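Local coordinates for nitrogenase molybdenum-iron protein alpha chain (Clostridium pasteurianum, PDB 4WES), which forms the alpha subunit of the nitrogenase component that reduces dinitrogen to ammonia, carrying the iron-molybdenum cofactor and sharing the [8Fe-7S] cluster with the beta chain, at residues F89-E94 / N100-V105; S113-G118 / G148-D153; P136-V141 / A244-V249; G288-V293 / L355-V360; L327-E332 / E502-I507. One frame throughout, in Å; residues are numbered along the deposited sequence.

How the contacts relate
Contacts 1 and 3 have centres 12 Å apart and touch, for example where Phe-101 meets Pro-136. Contacts 4 and 5 have centres 13 Å apart and also touch; helices 289-303 and 306-334 follow each other in the chain. These two groups lie about 31 to 40 Å apart between centres. Contact 2 is centred 27 Å from contact 3, whose strand 138-143 leads into helix 146-149. It is 51 Å or more from contacts 4 and 5, across the chain's centre. Along the chain, contacts 2 and 3 interleave, as do 4 and 5. Contact 1 lies near the iron-molybdenum cofactor and contact 2 near the [8Fe-7S] cluster. The others lie away from the clusters; 3 and 5 are packing and 4 is bridged by water.

Contact 1: F89-E94 / N100-V105; sequences FKSKPE and NFNEYV
An Asx turn headed by Asn-100 shapes this loop-to-loop contact, in which Asn-100 and Asn-102 face Phe-89 and Ser-91. Asn-100 OD1 accepts from Asn-102 N at 3.0 Å. The same oxygen lies 3.5 Å from Ser-91 CB. Across the contact, Ser-91 OG donates to Asn-102 OD1 at 2.6 Å. The hydroxyl stands above the carbonyl plane of the amide and not on a lone pair. The other end of the amide, Asn-102 ND2, gives Phe-89 O a weak bond of 2.9 Å, bent to 130°. Together the two bonds are consistent with the amide lying this way round. Asn-102 OD1 also sits at the edge of the Phe-89 ring, 3.6 Å from CE1, and ring and amide planes are 84° apart. Water 1 bridges Ser-91 O and Asn-100 ND2. The Phe-89 side chain is about 7 Å from the iron-molybdenum cluster. Both segments belong to the long loop between helix 77-81 and strand 106-107, and Lys-90 and Lys-92 rest on Trp-223 of helix 221-232.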
# COMPACT_ATOMS: atom_id res chain seq x y z
N PHE A 89 -10.12 4.45 -25.78
CA PHE A 89 -11.47 4.19 -26.27
C PHE A 89 -12.17 3.25 -25.29
O PHE A 89 -11.66 2.19 -24.95
CB PHE A 89 -11.46 3.61 -27.69
CG PHE A 89 -10.46 2.51 -27.97
CD1 PHE A 89 -10.78 1.19 -27.77
CD2 PHE A 89 -9.23 2.83 -28.48
CE1 PHE A 89 -9.86 0.18 -28.06
CE2 PHE A 89 -8.33 1.87 -28.80
CZ PHE A 89 -8.61 0.54 -28.58
N LYS A 90 -13.36 3.62 -24.84
CA LYS A 90 -14.09 2.79 -23.89
C LYS A 90 -15.11 1.91 -24.62
O LYS A 90 -15.72 2.33 -25.61
CB LYS A 90 -14.76 3.63 -22.81
CG LYS A 90 -13.80 4.33 -21.85
CD LYS A 90 -14.57 4.96 -20.68
CE LYS A 90 -13.63 5.57 -19.65
NZ LYS A 90 -14.36 6.16 -18.53
N SER A 91 -15.27 0.70 -24.11
CA SER A 91 -16.17 -0.30 -24.70
C SER A 91 -16.92 -1.03 -23.63
O SER A 91 -16.42 -1.26 -22.52
CB SER A 91 -15.38 -1.34 -25.51
OG SER A 91 -14.63 -0.72 -26.53
N LYS A 92 -18.15 -1.45 -23.95
CA LYS A 92 -18.88 -2.31 -23.07
C LYS A 92 -19.57 -3.40 -23.91
O LYS A 92 -19.84 -3.19 -25.09
CB LYS A 92 -19.86 -1.55 -22.22
CG LYS A 92 -20.89 -0.85 -22.99
CD LYS A 92 -21.71 0.15 -22.11
CE LYS A 92 -22.71 0.93 -22.94
NZ LYS A 92 -23.69 0.02 -23.59
N PRO A 93 -19.87 -4.55 -23.32
CA PRO A 93 -20.58 -5.57 -24.08
C PRO A 93 -21.90 -5.03 -24.62
O PRO A 93 -22.69 -4.45 -23.89
CB PRO A 93 -20.84 -6.64 -23.04
CG PRO A 93 -19.91 -6.41 -21.97
CD PRO A 93 -19.59 -4.96 -21.95
N GLU A 94 -22.14 -5.22 -25.91
CA GLU A 94 -23.35 -4.68 -26.52
C GLU A 94 -24.57 -5.35 -25.88
O GLU A 94 -24.60 -6.56 -25.73
CB GLU A 94 -23.37 -4.88 -28.03
CG GLU A 94 -24.42 -4.05 -28.76
CD GLU A 94 -24.16 -2.55 -28.80
OE1 GLU A 94 -23.03 -2.10 -28.49
OE2 GLU A 94 -25.09 -1.79 -29.20
N ASN A 100 -16.38 -8.35 -26.25
CA ASN A 100 -15.59 -7.14 -26.03
C ASN A 100 -14.15 -7.55 -25.83
O ASN A 100 -13.83 -8.18 -24.81
CB ASN A 100 -16.10 -6.41 -24.78
CG ASN A 100 -15.22 -5.27 -24.35
OD1 ASN A 100 -14.44 -4.73 -25.15
ND2 ASN A 100 -15.29 -4.94 -23.07
N PHE A 101 -13.28 -7.20 -26.78
CA PHE A 101 -11.86 -7.55 -26.69
C PHE A 101 -10.97 -6.37 -26.30
O PHE A 101 -9.73 -6.46 -26.43
CB PHE A 101 -11.39 -8.17 -28.00
CG PHE A 101 -12.20 -9.39 -28.41
CD1 PHE A 101 -12.11 -10.56 -27.71
CD2 PHE A 101 -13.10 -9.33 -29.47
CE1 PHE A 101 -12.88 -11.66 -28.02
CE2 PHE A 101 -13.87 -10.44 -29.80
CZ PHE A 101 -13.76 -11.60 -29.07
N ASN A 102 -11.54 -5.31 -25.75
CA ASN A 102 -10.74 -4.13 -25.33
C ASN A 102 -9.60 -4.43 -24.44
O ASN A 102 -8.62 -3.66 -24.44
CB ASN A 102 -11.59 -3.09 -24.52
CG ASN A 102 -11.97 -1.87 -25.33
OD1 ASN A 102 -12.32 -1.99 -26.51
ND2 ASN A 102 -11.97 -0.65 -24.70
N GLU A 103 -9.72 -5.45 -23.59
CA GLU A 103 -8.73 -5.72 -22.56
C GLU A 103 -7.57 -6.55 -23.07
O GLU A 103 -6.68 -6.87 -22.29
CB GLU A 103 -9.39 -6.37 -21.34
CG GLU A 103 -10.46 -5.50 -20.70
CD GLU A 103 -11.57 -6.22 -19.95
OE1 GLU A 103 -12.16 -5.60 -19.04
OE2 GLU A 103 -11.88 -7.38 -20.30
N TYR A 104 -7.57 -6.90 -24.35
CA TYR A 104 -6.62 -7.82 -24.94
C TYR A 104 -5.84 -7.16 -26.06
O TYR A 104 -6.36 -6.28 -26.73
CB TYR A 104 -7.31 -9.05 -25.55
CG TYR A 104 -8.12 -9.85 -24.58
CD1 TYR A 104 -7.61 -10.97 -23.96
CD2 TYR A 104 -9.44 -9.51 -24.28
CE1 TYR A 104 -8.37 -11.71 -23.07
CE2 TYR A 104 -10.19 -10.26 -23.40
CZ TYR A 104 -9.67 -11.37 -22.81
OH TYR A 104 -10.45 -12.09 -21.93
N VAL A 105 -4.62 -7.64 -26.31
CA VAL A 105 -3.98 -7.41 -27.62
C VAL A 105 -3.53 -8.75 -28.19
O VAL A 105 -3.09 -9.65 -27.45
CB VAL A 105 -2.79 -6.43 -27.56
CG1 VAL A 105 -3.30 -5.01 -27.34
CG2 VAL A 105 -1.75 -6.81 -26.52
O HOH W 1 -13.83 -2.69 -21.70

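Contact 2: S113-G118 / G148-D153; sequences SDIVFG and GLIGDD
Ile-150 lays its two branches along the backbone of the helix end at Asp-114 and Ile-115. Its CD1 comes to 3.5 Å from Asp-114 O, and its CG2 to 3.6 Å from Ile-115 O. CG1 lies between the backbone N and the carbonyl carbon (chi1 70°), which carries CD1 to one carbonyl while CG2 stays on the other. Ile-150 CG2 also meets Ile-115 CG2 at 4.0 Å. The two isoleucine side chains cross at about a right angle. Beside them, Asp-152 OD1 lies 3.6 Å from Gly-118 CA. Both oxygens of this carboxylate are held: OD1 accepts from Gly-119 N, the residue after Gly-118, and OD2 is hydrogen-bonded to His-74 NE2 at the end of strand 69-74. Gly-118 leaves the helix with positive phi, and Gly-151 closes the opposing turn in a Schellman motif. Ile-115 also packs on Tyr-142 of the beta chain, and its side chain is about 8 Å from the [8Fe-7S] cluster. Water 2 lies 2.8 Å from Ile-115 O and 3.0 Å from Ile-150 O, placed to donate to both. It has more acceptors nearby than protons. The segments therefore join by van der Waals contact of Ile-150 with carbonyl oxygens and with Ile-115, without a direct hydrogen bond; one water can bridge Ile-115 O and Ile-150 O, though perhaps not both at once.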
# COMPACT_ATOMS: atom_id res chain seq x y z
N SER A 113 12.81 -16.33 -37.53
CA SER A 113 12.38 -17.30 -38.54
C SER A 113 11.32 -16.74 -39.48
O SER A 113 11.30 -17.04 -40.69
CB SER A 113 11.90 -18.58 -37.89
OG SER A 113 10.81 -18.37 -37.02
N ASP A 114 10.39 -15.94 -38.95
CA ASP A 114 9.39 -15.33 -39.80
C ASP A 114 9.99 -14.31 -40.75
O ASP A 114 9.58 -14.19 -41.90
CB ASP A 114 8.33 -14.70 -38.91
CG ASP A 114 7.70 -15.73 -37.98
OD1 ASP A 114 7.03 -16.68 -38.52
OD2 ASP A 114 7.89 -15.61 -36.75
N ILE A 115 10.99 -13.56 -40.29
CA ILE A 115 11.65 -12.60 -41.14
C ILE A 115 12.44 -13.28 -42.25
O ILE A 115 12.37 -12.87 -43.42
CB ILE A 115 12.62 -11.71 -40.32
CG1 ILE A 115 11.88 -10.93 -39.22
CG2 ILE A 115 13.42 -10.79 -41.23
CD1 ILE A 115 10.90 -9.91 -39.71
N VAL A 116 13.12 -14.38 -41.91
CA VAL A 116 13.99 -15.06 -42.88
C VAL A 116 13.19 -15.91 -43.87
O VAL A 116 13.49 -15.94 -45.05
CB VAL A 116 15.05 -15.89 -42.15
CG1 VAL A 116 15.91 -16.72 -43.11
CG2 VAL A 116 15.97 -14.96 -41.33
N PHE A 117 12.16 -16.60 -43.37
CA PHE A 117 11.44 -17.57 -44.15
C PHE A 117 10.04 -17.16 -44.53
O PHE A 117 9.38 -17.87 -45.32
CB PHE A 117 11.41 -18.93 -43.43
CG PHE A 117 12.74 -19.45 -43.07
CD1 PHE A 117 13.67 -19.76 -44.06
CD2 PHE A 117 13.08 -19.64 -41.76
CE1 PHE A 117 14.90 -20.25 -43.71
CE2 PHE A 117 14.35 -20.11 -41.41
CZ PHE A 117 15.25 -20.44 -42.39
N GLY A 118 9.57 -16.03 -44.01
CA GLY A 118 8.19 -15.58 -44.25
C GLY A 118 7.31 -15.81 -43.05
O GLY A 118 7.53 -16.77 -42.29
N GLY A 148 5.55 -6.19 -45.66
CA GLY A 148 5.70 -6.14 -47.12
C GLY A 148 7.11 -6.52 -47.54
O GLY A 148 7.30 -7.27 -48.53
N LEU A 149 8.11 -6.04 -46.78
CA LEU A 149 9.52 -6.25 -47.14
C LEU A 149 9.92 -7.73 -47.13
O LEU A 149 10.74 -8.15 -47.95
CB LEU A 149 10.44 -5.46 -46.23
CG LEU A 149 10.35 -3.96 -46.48
CD1 LEU A 149 10.84 -3.20 -45.27
CD2 LEU A 149 11.16 -3.57 -47.72
N ILE A 150 9.32 -8.52 -46.25
CA ILE A 150 9.64 -9.95 -46.17
C ILE A 150 8.80 -10.78 -47.12
O ILE A 150 8.99 -11.99 -47.22
CB ILE A 150 9.56 -10.50 -44.73
CG1 ILE A 150 8.12 -10.56 -44.24
CG2 ILE A 150 10.52 -9.75 -43.81
CD1 ILE A 150 7.98 -11.19 -42.90
N GLY A 151 7.89 -10.13 -47.84
CA GLY A 151 7.15 -10.81 -48.88
C GLY A 151 5.81 -11.36 -48.50
O GLY A 151 5.24 -12.09 -49.29
N ASP A 152 5.32 -11.05 -47.30
CA ASP A 152 4.07 -11.61 -46.83
C ASP A 152 2.89 -10.91 -47.49
O ASP A 152 2.72 -9.73 -47.38
CB ASP A 152 3.94 -11.44 -45.31
CG ASP A 152 4.75 -12.44 -44.49
OD1 ASP A 152 5.58 -13.21 -45.04
OD2 ASP A 152 4.54 -12.45 -43.25
N ASP A 153 2.01 -11.68 -48.14
CA ASP A 153 0.79 -11.18 -48.77
C ASP A 153 -0.38 -11.42 -47.81
O ASP A 153 -1.07 -12.46 -47.85
CB ASP A 153 0.56 -11.83 -50.12
CG ASP A 153 -0.67 -11.29 -50.84
OD1 ASP A 153 -1.46 -10.57 -50.22
OD2 ASP A 153 -0.85 -11.57 -52.05
O HOH W 2 11.36 -13.38 -45.99

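Contact 3: P136-V141 / A244-V249; sequences PAAIGV and ATYEKV
Thr-245 OG1 accepts from Lys-248 N at 3.0 Å and caps the helix that brings Tyr-246 against Ala-137 and Ala-138. The N-H...O angle is 153°. Tyr-246 follows the N-cap residue directly, and its backbone N donates to Asp-68 OD1. The contact itself is apolar and rests on this one tyrosine. The methyl of Ala-138 stands over one face of the ring in a CH-pi contact. Its CB is 3.6 Å from the ring centroid of Tyr-246, 17° off the normal. It is shifted toward the rim, and its nearest ring atom is Tyr-246 CE1 at 3.5 Å. Ala-137 comes to the root of the same side chain, with its CB 3.7 Å from Tyr-246 CB. The ring reaches the strand because CG is anti to the backbone N (chi1 -177°). At its far end, the hydroxyl of this buried tyrosine hydrogen-bonds to His-170 NE2, which anchors the ring at its tip. Met-69 of strand 69-74 and Pro-168 also touch this side chain. The tyrosine thus joins helix 246-250, which comes between strands 235-239 and 257-260 in the chain, to strand 138-143 of another parallel sheet, a junction between two of the Rossmann-like alpha/beta domains of the nitrogenase component 1 fold.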
# COMPACT_ATOMS: atom_id res chain seq x y z
N PRO A 136 -15.22 -14.35 -33.06
CA PRO A 136 -15.61 -12.95 -33.12
C PRO A 136 -16.51 -12.64 -34.35
O PRO A 136 -16.71 -13.50 -35.21
CB PRO A 136 -14.27 -12.24 -33.25
CG PRO A 136 -13.49 -13.21 -34.11
CD PRO A 136 -13.87 -14.57 -33.59
N ALA A 137 -16.97 -11.40 -34.45
CA ALA A 137 -17.76 -10.98 -35.59
C ALA A 137 -16.92 -10.95 -36.87
O ALA A 137 -17.42 -11.14 -37.97
CB ALA A 137 -18.36 -9.62 -35.32
N ALA A 138 -15.64 -10.64 -36.70
CA ALA A 138 -14.67 -10.46 -37.80
C ALA A 138 -13.29 -10.48 -37.19
O ALA A 138 -13.14 -10.31 -35.98
CB ALA A 138 -14.91 -9.18 -38.56
N ILE A 139 -12.31 -10.65 -38.05
CA ILE A 139 -10.89 -10.57 -37.68
C ILE A 139 -10.23 -9.54 -38.56
O ILE A 139 -10.49 -9.48 -39.76
CB ILE A 139 -10.21 -11.95 -37.79
CG1 ILE A 139 -10.84 -12.90 -36.76
CG2 ILE A 139 -8.69 -11.84 -37.65
CD1 ILE A 139 -10.43 -14.36 -36.90
N GLY A 140 -9.39 -8.69 -37.96
CA GLY A 140 -8.53 -7.80 -38.73
C GLY A 140 -7.09 -8.26 -38.64
O GLY A 140 -6.66 -8.79 -37.62
N VAL A 141 -6.34 -8.03 -39.72
CA VAL A 141 -4.92 -8.31 -39.80
C VAL A 141 -4.22 -7.03 -40.19
O VAL A 141 -4.54 -6.45 -41.23
CB VAL A 141 -4.62 -9.35 -40.87
CG1 VAL A 141 -3.11 -9.57 -40.96
CG2 VAL A 141 -5.36 -10.64 -40.57
N ALA A 244 -18.07 0.73 -30.99
CA ALA A 244 -18.81 0.14 -32.09
C ALA A 244 -18.78 -1.37 -32.06
O ALA A 244 -17.77 -2.00 -31.73
CB ALA A 244 -18.23 0.59 -33.42
N THR A 245 -19.91 -1.96 -32.48
CA THR A 245 -19.90 -3.33 -32.95
C THR A 245 -19.60 -3.36 -34.43
O THR A 245 -19.90 -2.41 -35.19
CB THR A 245 -21.25 -4.03 -32.72
OG1 THR A 245 -22.24 -3.36 -33.49
CG2 THR A 245 -21.60 -4.05 -31.25
N TYR A 246 -19.08 -4.51 -34.88
CA TYR A 246 -18.86 -4.72 -36.30
C TYR A 246 -20.15 -4.54 -37.09
O TYR A 246 -20.19 -3.90 -38.16
CB TYR A 246 -18.25 -6.11 -36.49
CG TYR A 246 -17.90 -6.44 -37.91
CD1 TYR A 246 -16.74 -5.95 -38.49
CD2 TYR A 246 -18.71 -7.30 -38.67
CE1 TYR A 246 -16.39 -6.25 -39.77
CE2 TYR A 246 -18.34 -7.62 -39.96
CZ TYR A 246 -17.20 -7.11 -40.52
OH TYR A 246 -16.87 -7.42 -41.81
N GLU A 247 -21.26 -5.11 -36.58
CA GLU A 247 -22.53 -5.03 -37.27
C GLU A 247 -23.00 -3.59 -37.42
O GLU A 247 -23.60 -3.23 -38.45
CB GLU A 247 -23.55 -5.89 -36.53
CG GLU A 247 -24.94 -5.87 -37.14
CD GLU A 247 -25.85 -6.78 -36.37
OE1 GLU A 247 -26.76 -6.26 -35.71
OE2 GLU A 247 -25.64 -8.01 -36.44
N LYS A 248 -22.77 -2.75 -36.42
CA LYS A 248 -23.17 -1.35 -36.57
C LYS A 248 -22.39 -0.68 -37.69
O LYS A 248 -22.93 0.14 -38.45
CB LYS A 248 -23.09 -0.57 -35.26
CG LYS A 248 -24.28 -0.94 -34.39
CD LYS A 248 -24.25 -0.60 -32.94
CE LYS A 248 -24.37 0.85 -32.71
NZ LYS A 248 -24.47 1.25 -31.24
N VAL A 249 -21.08 -0.97 -37.81
CA VAL A 249 -20.35 -0.41 -38.91
C VAL A 249 -20.89 -0.93 -40.25
O VAL A 249 -21.03 -0.18 -41.22
CB VAL A 249 -18.84 -0.66 -38.75
CG1 VAL A 249 -18.06 0.00 -39.87
CG2 VAL A 249 -18.33 -0.16 -37.39

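Contact 4: G288-V293 / L355-V360; sequences GVDGIV and LKSFGV
Asp-290 and Ser-357 meet at the protein surface, mainly through water. Their direct approach is a plain polar contact: Asp-290 OD2 lies 3.3 Å from Ser-357 OG, at an angle too poor for a hydrogen bond. Three waters make the bridges. Water 3 accepts from Asp-290 N at 2.9 Å and donates to Ser-357 OG at 2.7 Å. Water 4 donates to Asp-290 OD2 at 2.7 Å and accepts from Ser-357 OG at 3.1 Å. Water 5 donates to Asp-290 OD1 at 2.7 Å and to Ser-357 OG at 3.2 Å. Each carboxylate oxygen therefore has its own water. The hydroxyl also hydrogen-bonds to Asn-353 O, which competes with water 4 for its single proton, probably not both at once. Asp-290 stands in the first helical turn, where the helix dipole would probably stabilise the carboxylate. The contact joins the start of helix 289-303 to the end of helix 352-357. Next in the chain, Val-289 packs on helices 306-334 and 492-507, and Leu-355 rests on strands 338-343 and 460-462.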
# COMPACT_ATOMS: atom_id res chain seq x y z
N GLY A 288 -17.36 21.52 -25.89
CA GLY A 288 -17.66 22.87 -25.48
C GLY A 288 -19.11 23.21 -25.60
O GLY A 288 -19.78 22.80 -26.56
N VAL A 289 -19.62 24.03 -24.70
CA VAL A 289 -21.05 24.41 -24.77
C VAL A 289 -21.36 25.03 -26.12
O VAL A 289 -22.35 24.68 -26.77
CB VAL A 289 -21.40 25.42 -23.66
CG1 VAL A 289 -22.81 25.95 -23.82
CG2 VAL A 289 -21.27 24.78 -22.28
N ASP A 290 -20.55 26.00 -26.56
CA ASP A 290 -20.90 26.67 -27.82
C ASP A 290 -20.86 25.70 -29.00
O ASP A 290 -21.71 25.75 -29.89
CB ASP A 290 -19.99 27.88 -28.08
CG ASP A 290 -20.24 29.04 -27.14
OD1 ASP A 290 -21.26 29.09 -26.47
OD2 ASP A 290 -19.38 29.92 -27.09
N GLY A 291 -19.88 24.81 -28.98
CA GLY A 291 -19.78 23.80 -30.02
C GLY A 291 -20.99 22.89 -30.08
O GLY A 291 -21.57 22.69 -31.15
N ILE A 292 -21.35 22.35 -28.94
CA ILE A 292 -22.47 21.44 -28.84
C ILE A 292 -23.77 22.11 -29.25
O ILE A 292 -24.57 21.53 -30.02
CB ILE A 292 -22.62 20.91 -27.39
CG1 ILE A 292 -21.38 20.16 -26.95
CG2 ILE A 292 -23.86 20.05 -27.27
CD1 ILE A 292 -21.21 20.13 -25.44
N VAL A 293 -24.01 23.30 -28.74
CA VAL A 293 -25.25 24.02 -29.03
C VAL A 293 -25.39 24.27 -30.53
O VAL A 293 -26.44 24.07 -31.14
CB VAL A 293 -25.30 25.34 -28.25
CG1 VAL A 293 -26.43 26.24 -28.73
CG2 VAL A 293 -25.48 25.06 -26.78
N LEU A 355 -12.22 26.69 -24.31
CA LEU A 355 -11.25 27.61 -23.69
C LEU A 355 -11.70 29.06 -23.81
O LEU A 355 -11.60 29.83 -22.84
CB LEU A 355 -9.88 27.41 -24.30
CG LEU A 355 -9.23 26.06 -23.99
CD1 LEU A 355 -7.91 25.92 -24.71
CD2 LEU A 355 -9.03 25.85 -22.50
N LYS A 356 -12.21 29.43 -24.98
CA LYS A 356 -12.63 30.82 -25.16
C LYS A 356 -13.78 31.16 -24.22
O LYS A 356 -13.80 32.25 -23.63
CB LYS A 356 -13.05 31.06 -26.60
CG LYS A 356 -13.35 32.52 -26.89
CD LYS A 356 -13.58 32.79 -28.36
CE LYS A 356 -13.92 34.26 -28.60
NZ LYS A 356 -14.39 34.43 -30.00
N SER A 357 -14.74 30.25 -24.04
CA SER A 357 -15.81 30.48 -23.10
C SER A 357 -15.34 30.64 -21.66
O SER A 357 -15.95 31.40 -20.89
CB SER A 357 -16.85 29.36 -23.16
OG SER A 357 -17.53 29.35 -24.40
N PHE A 358 -14.24 29.99 -21.31
CA PHE A 358 -13.65 30.11 -19.98
C PHE A 358 -12.81 31.41 -19.83
O PHE A 358 -12.29 31.67 -18.74
CB PHE A 358 -12.71 28.93 -19.68
CG PHE A 358 -13.36 27.56 -19.56
CD1 PHE A 358 -14.75 27.35 -19.63
CD2 PHE A 358 -12.55 26.48 -19.35
CE1 PHE A 358 -15.24 26.07 -19.49
CE2 PHE A 358 -13.05 25.21 -19.22
CZ PHE A 358 -14.40 25.00 -19.29
N GLY A 359 -12.70 32.18 -20.90
CA GLY A 359 -11.91 33.41 -20.87
C GLY A 359 -10.43 33.19 -21.09
O GLY A 359 -9.63 34.08 -20.78
N VAL A 360 -10.06 32.01 -21.61
CA VAL A 360 -8.67 31.66 -21.89
C VAL A 360 -8.35 32.03 -23.34
O VAL A 360 -9.14 31.78 -24.24
CB VAL A 360 -8.43 30.18 -21.62
CG1 VAL A 360 -7.04 29.75 -22.06
CG2 VAL A 360 -8.65 29.86 -20.15
O HOH W 3 -18.06 26.87 -25.36
O HOH W 4 -16.71 30.06 -27.31
O HOH W 5 -20.60 30.12 -24.02

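Contact 5: L327-E332 / E502-I507; sequences LDYFKE and ELVNGI
Val-504 points its two methyl groups at two successive aromatic residues, Tyr-329 and Phe-330. Each methyl takes a different ring. CG1 meets the outer end of the tyrosine, 3.9 Å from Tyr-329 OH and 4.0 Å from Tyr-329 CE2. CG2 lies 4.1 Å from Phe-330 CD1. Neither methyl sits squarely over a face or at an edge, although the Val-504 and Phe-330 side chains as a whole run at about a right angle. The two aromatic residues are neighbours in one helix but differ in their first torsion. Tyr-329 has CG anti to the backbone N (chi1 177°), and its ring stretches out to cover the valine from the more exposed side. Phe-330 has CG beside the backbone N (chi1 -57°), and its ring turns into the core. There the phenylalanine lies edge-to-face with His-501 and meets the ring of Phe-358, with planes about 55° apart. No hydrogen bond links the segments; the contact is van der Waals packing, with the tyrosine hydroxyl among the atoms the valine touches. The backbones come closest at these residues too, with Phe-330 CA 6.9 Å from Val-504 CA. The contact ties the last turns of helix 306-334 to those of helix 492-507, whose Leu-503 packs on strand 460-462 and whose Glu-502 touches Gln-308 of the beta chain.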
# COMPACT_ATOMS: atom_id res chain seq x y z
N LEU A 327 -20.00 26.46 -15.01
CA LEU A 327 -19.46 27.26 -16.09
C LEU A 327 -19.02 28.61 -15.58
O LEU A 327 -17.96 29.14 -16.00
CB LEU A 327 -20.48 27.45 -17.21
CG LEU A 327 -21.05 26.17 -17.82
CD1 LEU A 327 -22.03 26.51 -18.93
CD2 LEU A 327 -19.95 25.28 -18.32
N ASP A 328 -19.81 29.23 -14.72
CA ASP A 328 -19.46 30.56 -14.15
C ASP A 328 -18.17 30.47 -13.35
O ASP A 328 -17.32 31.38 -13.41
CB ASP A 328 -20.58 31.06 -13.24
CG ASP A 328 -21.86 31.43 -13.97
OD1 ASP A 328 -22.89 31.53 -13.27
OD2 ASP A 328 -21.87 31.55 -15.22
N TYR A 329 -18.00 29.40 -12.59
CA TYR A 329 -16.81 29.17 -11.79
C TYR A 329 -15.58 29.02 -12.67
O TYR A 329 -14.54 29.60 -12.37
CB TYR A 329 -17.02 27.93 -10.92
CG TYR A 329 -15.85 27.49 -10.08
CD1 TYR A 329 -15.52 28.18 -8.93
CD2 TYR A 329 -15.15 26.34 -10.37
CE1 TYR A 329 -14.49 27.78 -8.13
CE2 TYR A 329 -14.10 25.93 -9.56
CZ TYR A 329 -13.79 26.66 -8.43
OH TYR A 329 -12.75 26.27 -7.60
N PHE A 330 -15.69 28.25 -13.75
CA PHE A 330 -14.54 28.09 -14.63
C PHE A 330 -14.08 29.44 -15.16
O PHE A 330 -12.86 29.73 -15.21
CB PHE A 330 -14.85 27.15 -15.78
CG PHE A 330 -15.34 25.78 -15.35
CD1 PHE A 330 -14.94 25.20 -14.18
CD2 PHE A 330 -16.28 25.11 -16.15
CE1 PHE A 330 -15.43 23.96 -13.81
CE2 PHE A 330 -16.78 23.88 -15.78
CZ PHE A 330 -16.35 23.30 -14.61
N LYS A 331 -15.03 30.24 -15.63
CA LYS A 331 -14.68 31.56 -16.16
C LYS A 331 -14.05 32.44 -15.05
O LYS A 331 -13.04 33.12 -15.29
CB LYS A 331 -15.89 32.23 -16.80
CG LYS A 331 -15.55 33.56 -17.45
CD LYS A 331 -16.67 34.08 -18.31
CE LYS A 331 -16.31 35.38 -18.99
NZ LYS A 331 -17.52 35.97 -19.61
N GLU A 332 -14.63 32.44 -13.86
CA GLU A 332 -14.07 33.21 -12.75
C GLU A 332 -12.61 32.82 -12.50
O GLU A 332 -11.75 33.67 -12.28
CB GLU A 332 -14.91 33.03 -11.48
CG GLU A 332 -14.48 33.94 -10.34
CD GLU A 332 -14.61 33.33 -8.95
OE1 GLU A 332 -15.55 32.55 -8.68
OE2 GLU A 332 -13.75 33.66 -8.12
N GLU A 502 -11.07 19.78 -13.82
CA GLU A 502 -9.72 19.30 -13.91
C GLU A 502 -8.74 20.43 -14.22
O GLU A 502 -7.59 20.45 -13.73
CB GLU A 502 -9.61 18.16 -14.92
CG GLU A 502 -10.21 16.87 -14.39
CD GLU A 502 -9.41 16.21 -13.26
OE1 GLU A 502 -8.23 16.40 -13.21
OE2 GLU A 502 -10.02 15.44 -12.50
N LEU A 503 -9.14 21.35 -15.09
CA LEU A 503 -8.30 22.45 -15.50
C LEU A 503 -8.05 23.41 -14.35
O LEU A 503 -6.89 23.79 -14.06
CB LEU A 503 -8.86 23.14 -16.71
CG LEU A 503 -7.97 24.24 -17.31
CD1 LEU A 503 -6.57 23.75 -17.57
CD2 LEU A 503 -8.63 24.77 -18.57
N VAL A 504 -9.12 23.81 -13.67
CA VAL A 504 -8.98 24.66 -12.47
C VAL A 504 -8.11 23.95 -11.45
O VAL A 504 -7.18 24.55 -10.87
CB VAL A 504 -10.37 25.00 -11.88
CG1 VAL A 504 -10.21 25.69 -10.53
CG2 VAL A 504 -11.14 25.84 -12.84
N ASN A 505 -8.36 22.66 -11.19
CA ASN A 505 -7.56 21.95 -10.22
C ASN A 505 -6.07 21.98 -10.59
O ASN A 505 -5.19 22.05 -9.72
CB ASN A 505 -8.04 20.50 -10.08
CG ASN A 505 -9.33 20.37 -9.31
OD1 ASN A 505 -9.84 21.35 -8.79
ND2 ASN A 505 -9.84 19.14 -9.21
N GLY A 506 -5.76 21.85 -11.89
CA GLY A 506 -4.39 21.91 -12.33
C GLY A 506 -3.73 23.25 -12.08
O GLY A 506 -2.61 23.33 -11.55
N ILE A 507 -4.42 24.33 -12.46
CA ILE A 507 -3.85 25.65 -12.33
C ILE A 507 -3.58 26.00 -10.88
O ILE A 507 -2.56 26.63 -10.59
CB ILE A 507 -4.80 26.70 -12.97
CG1 ILE A 507 -4.85 26.59 -14.49
CG2 ILE A 507 -4.44 28.13 -12.55
CD1 ILE A 507 -3.59 26.98 -15.24